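Local coordinates for carboxypeptidase 1 (Deinococcus radiodurans str. R1, PDB 5GIV), which probably releases amino acids one at a time from the C-terminus of peptides with broad specificity, as a zinc-dependent metallocarboxypeptidase of the M32 family, at residues E15-L20 and A64-L69; K68-A73 and Q88-D93; G214-R219 and F317-D322. All blocks are in the same frame, centred on the assembly; numbering follows the deposited sequence.

Contact 1: residues E15-L20 and A64-L69; sequences EHWQEL and AGYGKL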
loop_
_atom_site.group_PDB
_atom_site.type_symbol
_atom_site.label_atom_id
_atom_site.label_comp_id
_atom_site.label_asym_id
_atom_site.label_seq_id
_atom_site.Cartn_x
_atom_site.Cartn_y
_atom_site.Cartn_z
ATOM N N GLU A 15 -7.251 -21.135 -13.545
ATOM C CA GLU A 15 -5.988 -20.409 -13.441
ATOM C C GLU A 15 -6.096 -19.033 -14.091
ATOM O O GLU A 15 -5.554 -18.047 -13.575
ATOM C CB GLU A 15 -4.860 -21.220 -14.084
ATOM N N HIS A 16 -6.808 -18.949 -15.216
ATOM C CA HIS A 16 -7.011 -17.662 -15.869
ATOM C C HIS A 16 -7.936 -16.780 -15.052
ATOM O O HIS A 16 -7.716 -15.568 -14.946
ATOM C CB HIS A 16 -7.562 -17.872 -17.277
ATOM C CG HIS A 16 -7.449 -16.668 -18.160
ATOM N ND1 HIS A 16 -6.305 -16.372 -18.874
ATOM C CD2 HIS A 16 -8.346 -15.702 -18.470
ATOM C CE1 HIS A 16 -6.498 -15.266 -19.570
ATOM N NE2 HIS A 16 -7.732 -14.845 -19.352
ATOM N N TRP A 17 -8.985 -17.373 -14.473
ATOM C CA TRP A 17 -9.874 -16.616 -13.603
ATOM C C TRP A 17 -9.125 -16.068 -12.399
ATOM O O TRP A 17 -9.317 -14.906 -12.018
ATOM C CB TRP A 17 -11.050 -17.487 -13.165
ATOM C CG TRP A 17 -12.069 -17.703 -14.252
ATOM C CD1 TRP A 17 -12.295 -16.908 -15.341
ATOM C CD2 TRP A 17 -12.989 -18.795 -14.358
ATOM N NE1 TRP A 17 -13.302 -17.436 -16.116
ATOM C CE2 TRP A 17 -13.745 -18.595 -15.531
ATOM C CE3 TRP A 17 -13.245 -19.927 -13.579
ATOM C CZ2 TRP A 17 -14.741 -19.482 -15.938
ATOM C CZ3 TRP A 17 -14.236 -20.811 -13.992
ATOM C CH2 TRP A 17 -14.972 -20.579 -15.152
ATOM N N GLN A 18 -8.276 -16.886 -11.776
ATOM C CA GLN A 18 -7.497 -16.395 -10.644
ATOM C C GLN A 18 -6.539 -15.291 -11.080
ATOM O O GLN A 18 -6.305 -14.330 -10.339
ATOM C CB GLN A 18 -6.731 -17.544 -9.988
ATOM C CG GLN A 18 -5.972 -17.152 -8.720
ATOM C CD GLN A 18 -6.894 -16.771 -7.567
ATOM O OE1 GLN A 18 -7.002 -15.597 -7.190
ATOM N NE2 GLN A 18 -7.546 -17.774 -6.985
ATOM N N GLU A 19 -5.991 -15.404 -12.291
ATOM C CA GLU A 19 -5.104 -14.365 -12.798
ATOM C C GLU A 19 -5.867 -13.060 -12.998
ATOM O O GLU A 19 -5.338 -11.975 -12.730
ATOM C CB GLU A 19 -4.436 -14.835 -14.097
ATOM C CG GLU A 19 -3.322 -13.911 -14.614
ATOM C CD GLU A 19 -2.604 -14.454 -15.845
ATOM O OE1 GLU A 19 -2.169 -13.641 -16.692
ATOM O OE2 GLU A 19 -2.469 -15.690 -15.974
ATOM N N LEU A 20 -7.118 -13.149 -13.468
ATOM C CA LEU A 20 -7.944 -11.950 -13.580
ATOM C C LEU A 20 -8.207 -11.331 -12.216
ATOM O O LEU A 20 -8.133 -10.109 -12.057
ATOM C CB LEU A 20 -9.263 -12.268 -14.288
ATOM C CG LEU A 20 -9.128 -12.639 -15.771
ATOM C CD1 LEU A 20 -10.479 -12.978 -16.388
ATOM C CD2 LEU A 20 -8.445 -11.512 -16.547
ATOM N N ALA A 64 -8.239 -14.160 -26.782
ATOM C CA ALA A 64 -9.030 -15.047 -27.630
ATOM C C ALA A 64 -8.927 -16.496 -27.162
ATOM O O ALA A 64 -9.929 -17.225 -27.147
ATOM C CB ALA A 64 -8.593 -14.913 -29.090
ATOM N N GLY A 65 -7.725 -16.938 -26.786
ATOM C CA GLY A 65 -7.602 -18.282 -26.251
ATOM C C GLY A 65 -8.518 -18.498 -25.062
ATOM O O GLY A 65 -9.294 -19.458 -25.028
ATOM N N TYR A 66 -8.510 -17.548 -24.116
ATOM C CA TYR A 66 -9.419 -17.617 -22.975
ATOM C C TYR A 66 -10.868 -17.710 -23.437
ATOM O O TYR A 66 -11.646 -18.520 -22.913
ATOM C CB TYR A 66 -9.206 -16.389 -22.086
ATOM C CG TYR A 66 -10.252 -16.158 -21.007
ATOM C CD1 TYR A 66 -10.616 -17.161 -20.119
ATOM C CD2 TYR A 66 -10.875 -14.921 -20.882
ATOM C CE1 TYR A 66 -11.557 -16.932 -19.136
ATOM C CE2 TYR A 66 -11.822 -14.690 -19.906
ATOM C CZ TYR A 66 -12.160 -15.693 -19.036
ATOM O OH TYR A 66 -13.107 -15.455 -18.066
ATOM N N GLY A 67 -11.243 -16.910 -24.437
ATOM C CA GLY A 67 -12.595 -16.992 -24.963
ATOM C C GLY A 67 -12.910 -18.372 -25.502
ATOM O O GLY A 67 -14.027 -18.873 -25.343
ATOM N N LYS A 68 -11.924 -19.008 -26.137
ATOM C CA LYS A 68 -12.141 -20.342 -26.681
ATOM C C LYS A 68 -12.382 -21.353 -25.572
ATOM O O LYS A 68 -13.261 -22.213 -25.691
ATOM C CB LYS A 68 -10.945 -20.749 -27.556
ATOM N N LEU A 69 -11.622 -21.256 -24.477
ATOM C CA LEU A 69 -11.872 -22.127 -23.339
ATOM C C LEU A 69 -13.295 -21.967 -22.823
ATOM O O LEU A 69 -13.990 -22.967 -22.573
ATOM C CB LEU A 69 -10.869 -21.823 -22.217
ATOM C CG LEU A 69 -9.412 -22.289 -22.359
ATOM C CD1 LEU A 69 -8.646 -21.538 -23.446
ATOM C CD2 LEU A 69 -8.689 -22.150 -21.025
#
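H16 and Y66 both hold CG anti to the backbone N (chi1 of H16 -164°), which sends each ring out from its own helix into the space between E15-L20 and A64-L69, where the two overlap as an offset stack. The centroids of the H16 and Y66 rings lie 4.1 Å apart, and the planes of these two rings are tilted by 28°. The Y66 CB methylene sits over the same imidazole, 3.8 Å from the centroid of the H16 ring, as a CH-pi contact displaced toward the rim. W17 reaches the tyrosine differently. Its CG lies beside the backbone N, and the indole presents its N-H edge to the phenol, the two side chains crossing at about a right angle. NE1 of W17 donates to OH of Y66 over 2.8 Å; the oxygen lies in the indole plane, but the bond is bent, with an N-H...O angle of 133°. L20 approaches from the opposite direction to Y66 and lays its CD1 4.1 Å from CE2 of that ring.

The helices themselves stay well apart, their segment axes 11.8 Å at closest approach and steeply inclined, and the side chains span the interval. Nearby, M86 and V87 of helix 81-99 touch W17, and W10 meets W17 edge-to-face. H16 has its polar partner in R60, whose carbonyl O is bonded to NE2. This bond probably helps to fix the turn of the imidazole against the phenol, while the indole gives the hydroxyl oxygen of the buried Y66 a donor: a largely aromatic contact in which the W17 N-H is spent on the Y66 oxygen and H16 NE2 on the carbonyl of R60.

Contact 2: residues K68-A73 and Q88-D93; sequences KLLDAA and QVARQD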
loop_
_atom_site.group_PDB
_atom_site.type_symbol
_atom_site.label_atom_id
_atom_site.label_comp_id
_atom_site.label_asym_id
_atom_site.label_seq_id
_atom_site.Cartn_x
_atom_site.Cartn_y
_atom_site.Cartn_z
ATOM N N LYS A 68 -11.924 -19.008 -26.137
ATOM C CA LYS A 68 -12.141 -20.342 -26.681
ATOM C C LYS A 68 -12.382 -21.353 -25.572
ATOM O O LYS A 68 -13.261 -22.213 -25.691
ATOM C CB LYS A 68 -10.945 -20.749 -27.556
ATOM N N LEU A 69 -11.622 -21.256 -24.477
ATOM C CA LEU A 69 -11.872 -22.127 -23.339
ATOM C C LEU A 69 -13.295 -21.967 -22.823
ATOM O O LEU A 69 -13.990 -22.967 -22.573
ATOM C CB LEU A 69 -10.869 -21.823 -22.217
ATOM C CG LEU A 69 -9.412 -22.289 -22.359
ATOM C CD1 LEU A 69 -8.646 -21.538 -23.446
ATOM C CD2 LEU A 69 -8.689 -22.150 -21.025
ATOM N N LEU A 70 -13.783 -20.724 -22.742
ATOM C CA LEU A 70 -15.141 -20.511 -22.258
ATOM C C LEU A 70 -16.171 -21.130 -23.195
ATOM O O LEU A 70 -17.168 -21.704 -22.740
ATOM C CB LEU A 70 -15.409 -19.002 -22.089
ATOM C CG LEU A 70 -14.705 -18.240 -20.950
ATOM C CD1 LEU A 70 -14.970 -16.750 -21.061
ATOM C CD2 LEU A 70 -15.101 -18.755 -19.573
ATOM N N ASP A 71 -15.953 -21.011 -24.507
ATOM C CA ASP A 71 -16.875 -21.624 -25.462
ATOM C C ASP A 71 -16.923 -23.135 -25.282
ATOM O O ASP A 71 -18.002 -23.738 -25.255
ATOM C CB ASP A 71 -16.469 -21.256 -26.888
ATOM C CG ASP A 71 -16.663 -19.778 -27.189
ATOM O OD1 ASP A 71 -17.350 -19.084 -26.413
ATOM O OD2 ASP A 71 -16.119 -19.310 -28.209
ATOM N N ALA A 72 -15.756 -23.768 -25.153
ATOM C CA ALA A 72 -15.731 -25.206 -24.913
ATOM C C ALA A 72 -16.491 -25.551 -23.639
ATOM O O ALA A 72 -17.407 -26.382 -23.652
ATOM C CB ALA A 72 -14.287 -25.707 -24.830
ATOM N N ALA A 73 -16.134 -24.899 -22.530
ATOM C CA ALA A 73 -16.745 -25.224 -21.247
ATOM C C ALA A 73 -18.242 -24.949 -21.231
ATOM O O ALA A 73 -18.976 -25.588 -20.473
ATOM C CB ALA A 73 -16.057 -24.440 -20.130
ATOM N N GLN A 88 -21.195 -18.952 -17.404
ATOM C CA GLN A 88 -22.134 -17.979 -17.950
ATOM C C GLN A 88 -21.706 -16.562 -17.586
ATOM O O GLN A 88 -21.702 -15.662 -18.433
ATOM C CB GLN A 88 -23.545 -18.274 -17.448
ATOM C CG GLN A 88 -24.593 -17.340 -18.011
ATOM C CD GLN A 88 -25.967 -17.560 -17.403
ATOM O OE1 GLN A 88 -26.127 -17.584 -16.180
ATOM N NE2 GLN A 88 -26.966 -17.751 -18.259
ATOM N N VAL A 89 -21.351 -16.346 -16.318
ATOM C CA VAL A 89 -20.907 -15.026 -15.883
ATOM C C VAL A 89 -19.609 -14.630 -16.585
ATOM O O VAL A 89 -19.454 -13.488 -17.035
ATOM C CB VAL A 89 -20.762 -15.002 -14.349
ATOM C CG1 VAL A 89 -19.979 -13.767 -13.895
ATOM C CG2 VAL A 89 -22.148 -15.052 -13.691
ATOM N N ALA A 90 -18.655 -15.559 -16.679
ATOM C CA ALA A 90 -17.405 -15.261 -17.372
ATOM C C ALA A 90 -17.650 -14.890 -18.829
ATOM O O ALA A 90 -17.012 -13.971 -19.358
ATOM C CB ALA A 90 -16.446 -16.446 -17.274
ATOM N N ARG A 91 -18.560 -15.600 -19.504
ATOM C CA ARG A 91 -18.835 -15.282 -20.903
ATOM C C ARG A 91 -19.559 -13.949 -21.039
ATOM O O ARG A 91 -19.315 -13.211 -22.000
ATOM C CB ARG A 91 -19.661 -16.396 -21.564
ATOM C CG ARG A 91 -19.047 -17.785 -21.467
ATOM C CD ARG A 91 -19.002 -18.518 -22.813
ATOM N NE ARG A 91 -20.315 -18.946 -23.299
ATOM C CZ ARG A 91 -20.860 -18.549 -24.448
ATOM N NH1 ARG A 91 -20.209 -17.715 -25.251
ATOM N NH2 ARG A 91 -22.063 -18.994 -24.799
ATOM N N GLN A 92 -20.434 -13.613 -20.091
ATOM C CA GLN A 92 -21.077 -12.304 -20.135
ATOM C C GLN A 92 -20.058 -11.189 -19.929
ATOM O O GLN A 92 -20.111 -10.163 -20.618
ATOM C CB GLN A 92 -22.193 -12.223 -19.093
ATOM C CG GLN A 92 -23.382 -13.118 -19.414
ATOM C CD GLN A 92 -24.396 -13.214 -18.279
ATOM O OE1 GLN A 92 -24.212 -12.637 -17.202
ATOM N NE2 GLN A 92 -25.466 -13.969 -18.513
ATOM N N ASP A 93 -19.124 -11.369 -18.984
ATOM C CA ASP A 93 -18.048 -10.393 -18.830
ATOM C C ASP A 93 -17.185 -10.363 -20.084
ATOM O O ASP A 93 -16.825 -9.292 -20.586
ATOM C CB ASP A 93 -17.177 -10.724 -17.614
ATOM C CG ASP A 93 -17.941 -10.687 -16.296
ATOM O OD1 ASP A 93 -19.061 -10.129 -16.234
ATOM O OD2 ASP A 93 -17.396 -11.210 -15.300
#
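L70 and A90 form the apolar part of this contact, and the leucine's conformation decides how they meet. With CG anti to the carbonyl carbon and the chain extended at chi2, L70 directs its two methyls toward helix 81-99. CD2 of L70 is 3.5 Å from CB of A90, whereas CD1 lies against the backbone of that residue, 3.8 Å from O of A90. The small side chain of A90 probably allows this close approach.

R91 takes a more contorted course. Its CG also lies beside the backbone N, but the chain then bends at chi2 (-131°, away from a staggered value) and again at chi3. The bends carry the aliphatic part across the base of the leucine, with CD of R91 3.7 Å from CB of L70, before the guanidinium turns toward D71. There NH1 of R91 stands 3.4 Å from OD1 of D71. The carboxylate and guanidinium planes of D71 and R91 are 86° apart, and the oxygen sits far from the plane of the guanidinium, which makes the salt bridge a purely electrostatic pairing that lacks a hydrogen bond. Both residues are exposed, and solvent would probably weaken the attraction further.

On the buried side, L13 of helix 8-36 packs on L70 and P285 on A90, and F94 extends the apolar surface at L70. R91 also touches S74, further along helix 64-75. The segment axes approach to 10.0 Å and run roughly antiparallel, at 142°, with L70 and R91 closest in backbone register. Successive helices 64-75 and 81-99, joined by a short connection, thus form an antiparallel helical hairpin, with leucine-alanine packing inside and a loose acid-base pair at its solvent edge, in a fold built mostly of helices.

Contact 3: residues G214-R219 and F317-D322; sequences GERVIR and FGDWRD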
loop_
_atom_site.group_PDB
_atom_site.type_symbol
_atom_site.label_atom_id
_atom_site.label_comp_id
_atom_site.label_asym_id
_atom_site.label_seq_id
_atom_site.Cartn_x
_atom_site.Cartn_y
_atom_site.Cartn_z
ATOM N N GLY A 214 -15.027 3.503 16.638
ATOM C CA GLY A 214 -15.595 2.971 15.408
ATOM C C GLY A 214 -15.128 1.559 15.101
ATOM O O GLY A 214 -15.893 0.739 14.583
ATOM N N GLU A 215 -13.861 1.259 15.398
ATOM C CA GLU A 215 -13.344 -0.076 15.120
ATOM C C GLU A 215 -13.883 -1.115 16.097
ATOM O O GLU A 215 -13.994 -2.295 15.746
ATOM C CB GLU A 215 -11.820 -0.060 15.137
ATOM C CG GLU A 215 -11.230 0.645 13.944
ATOM C CD GLU A 215 -9.756 0.409 13.817
ATOM O OE1 GLU A 215 -9.206 0.715 12.736
ATOM O OE2 GLU A 215 -9.157 -0.128 14.777
ATOM N N ARG A 216 -14.224 -0.707 17.316
ATOM C CA ARG A 216 -14.868 -1.642 18.228
ATOM C C ARG A 216 -16.274 -1.997 17.751
ATOM O O ARG A 216 -16.698 -3.153 17.856
ATOM C CB ARG A 216 -14.903 -1.057 19.638
ATOM C CG ARG A 216 -13.519 -0.850 20.255
ATOM C CD ARG A 216 -13.612 -0.611 21.755
ATOM N NE ARG A 216 -14.294 0.635 22.096
ATOM C CZ ARG A 216 -13.671 1.796 22.281
ATOM N NH1 ARG A 216 -12.355 1.874 22.144
ATOM N NH2 ARG A 216 -14.360 2.881 22.598
ATOM N N VAL A 217 -17.003 -1.025 17.203
ATOM C CA VAL A 217 -18.361 -1.287 16.736
ATOM C C VAL A 217 -18.348 -2.228 15.536
ATOM O O VAL A 217 -19.043 -3.246 15.523
ATOM C CB VAL A 217 -19.084 0.033 16.416
ATOM C CG1 VAL A 217 -20.428 -0.253 15.747
ATOM C CG2 VAL A 217 -19.263 0.867 17.691
ATOM N N ILE A 218 -17.561 -1.910 14.505
ATOM C CA ILE A 218 -17.622 -2.762 13.323
ATOM C C ILE A 218 -16.992 -4.114 13.614
ATOM O O ILE A 218 -17.356 -5.127 13.003
ATOM C CB ILE A 218 -16.972 -2.088 12.097
ATOM C CG1 ILE A 218 -15.456 -1.998 12.269
ATOM C CG2 ILE A 218 -17.628 -0.738 11.819
ATOM C CD1 ILE A 218 -14.745 -1.398 11.077
ATOM N N ARG A 219 -16.039 -4.160 14.542
ATOM C CA ARG A 219 -15.545 -5.448 15.005
ATOM C C ARG A 219 -16.691 -6.294 15.550
ATOM O O ARG A 219 -16.827 -7.468 15.195
ATOM C CB ARG A 219 -14.459 -5.240 16.058
ATOM C CG ARG A 219 -13.833 -6.514 16.565
ATOM C CD ARG A 219 -14.188 -6.757 18.016
ATOM N NE ARG A 219 -13.375 -5.961 18.941
ATOM C CZ ARG A 219 -13.875 -5.106 19.825
ATOM N NH1 ARG A 219 -15.183 -4.934 19.907
ATOM N NH2 ARG A 219 -13.068 -4.438 20.636
ATOM N N PHE A 317 -23.908 3.443 24.105
ATOM C CA PHE A 317 -23.776 4.742 24.749
ATOM C C PHE A 317 -22.800 4.677 25.915
ATOM O O PHE A 317 -22.054 5.636 26.156
ATOM C CB PHE A 317 -25.130 5.259 25.223
ATOM C CG PHE A 317 -25.076 6.653 25.759
ATOM C CD1 PHE A 317 -24.935 7.725 24.900
ATOM C CD2 PHE A 317 -25.155 6.896 27.120
ATOM C CE1 PHE A 317 -24.886 9.016 25.374
ATOM C CE2 PHE A 317 -25.103 8.196 27.611
ATOM C CZ PHE A 317 -24.965 9.257 26.732
ATOM N N GLY A 318 -22.773 3.547 26.631
ATOM C CA GLY A 318 -21.838 3.405 27.733
ATOM C C GLY A 318 -20.396 3.559 27.290
ATOM O O GLY A 318 -19.648 4.367 27.846
ATOM N N ASP A 319 -19.984 2.783 26.283
ATOM C CA ASP A 319 -18.637 2.946 25.739
ATOM C C ASP A 319 -18.446 4.355 25.189
ATOM O O ASP A 319 -17.404 4.986 25.403
ATOM C CB ASP A 319 -18.379 1.892 24.656
ATOM C CG ASP A 319 -17.030 2.066 23.970
ATOM O OD1 ASP A 319 -16.228 2.896 24.422
ATOM O OD2 ASP A 319 -16.737 1.349 22.996
ATOM N N TRP A 320 -19.468 4.873 24.514
ATOM C CA TRP A 320 -19.424 6.227 23.977
ATOM C C TRP A 320 -19.219 7.252 25.086
ATOM O O TRP A 320 -18.311 8.090 25.014
ATOM C CB TRP A 320 -20.724 6.485 23.217
ATOM C CG TRP A 320 -20.826 7.768 22.457
ATOM C CD1 TRP A 320 -21.605 8.843 22.770
ATOM C CD2 TRP A 320 -20.167 8.092 21.230
ATOM N NE1 TRP A 320 -21.465 9.818 21.821
ATOM C CE2 TRP A 320 -20.588 9.383 20.862
ATOM C CE3 TRP A 320 -19.258 7.418 20.409
ATOM C CZ2 TRP A 320 -20.128 10.016 19.710
ATOM C CZ3 TRP A 320 -18.807 8.043 19.266
ATOM C CH2 TRP A 320 -19.242 9.327 18.926
ATOM N N ARG A 321 -20.060 7.192 26.127
ATOM C CA ARG A 321 -19.970 8.143 27.232
ATOM C C ARG A 321 -18.633 8.030 27.951
ATOM O O ARG A 321 -18.015 9.044 28.294
ATOM C CB ARG A 321 -21.117 7.907 28.214
ATOM C CG ARG A 321 -21.420 9.087 29.112
ATOM C CD ARG A 321 -21.844 8.655 30.513
ATOM N NE ARG A 321 -22.949 7.694 30.511
ATOM C CZ ARG A 321 -22.810 6.390 30.749
ATOM N NH1 ARG A 321 -23.874 5.588 30.731
ATOM N NH2 ARG A 321 -21.603 5.883 31.009
ATOM N N ASP A 322 -18.179 6.799 28.200
ATOM C CA ASP A 322 -16.903 6.597 28.880
ATOM C C ASP A 322 -15.750 7.152 28.058
ATOM O O ASP A 322 -14.770 7.662 28.612
ATOM C CB ASP A 322 -16.687 5.105 29.159
ATOM C CG ASP A 322 -17.658 4.553 30.194
ATOM O OD1 ASP A 322 -18.263 5.340 30.949
ATOM O OD2 ASP A 322 -17.836 3.321 30.238
#
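R216 and D319 bridge two helical segments whose backbones stay far apart: even the nearest CA atoms, those of these two residues, are 9.6 Å from each other. G214-R219 is a regular turn and a half of helix 207-221. F317-D322 belongs to helix 310-323, which is kinked where the N atoms of G318 and D319 lack bonds to the preceding turn. Across such a gap the meeting is left to side chains that come from opposite directions.

D319 has CG anti to its own N (chi1 176°), which swings the carboxylate off the helix toward the arginine. R216 runs out and then bends at chi3, bringing NE and NH2 to face the acid. NE of R216 donates to OD2 of D319 over 2.7 Å; this oxygen is met on its syn side and lies close to the guanidinium plane. The second bond, NH2 of R216 to OD1 of D319 at 2.6 Å, is weak, its N-H...O angle being only 122°. The planes of the two groups are inclined by 38°, so the pairing is two-pronged but twisted. Replacement of R216 by a leucine would take away both donors and probably leave the D319 carboxylate without its charged mate across the gap.

R216 also touches T323 near the end of helix 310-323. Beneath this surface pair, V217 packs on F312 and Y316 of that helix and on L265 of helix 257-275, while W320 meets F213 edge-to-face. The arrangement is a surface salt bridge between helices distant in sequence, above an apolar interface that reaches the helix carrying the HExxH zinc-binding motif.

From the N terminus, contact 1 closes the first loop, bringing helix 64-75 back to helix 8-36 after an excursion that includes helix 43-62. Contact 2 begins where contact 1 ends and folds helix 81-99 onto helix 64-75. The two overlap along the chain only at the shared K68-L69, and no contact encloses another. Their centres are about 9 Å apart and they touch directly: W17 and Y66 pack on A90, and W17 also reaches L70. Together they join three N-terminal helices. Contact 3 follows in series, its centre about 46 Å from that of contact 1, and ties helix 207-221 to helix 310-323 across a region containing the three-stranded sheet and the zinc ligands.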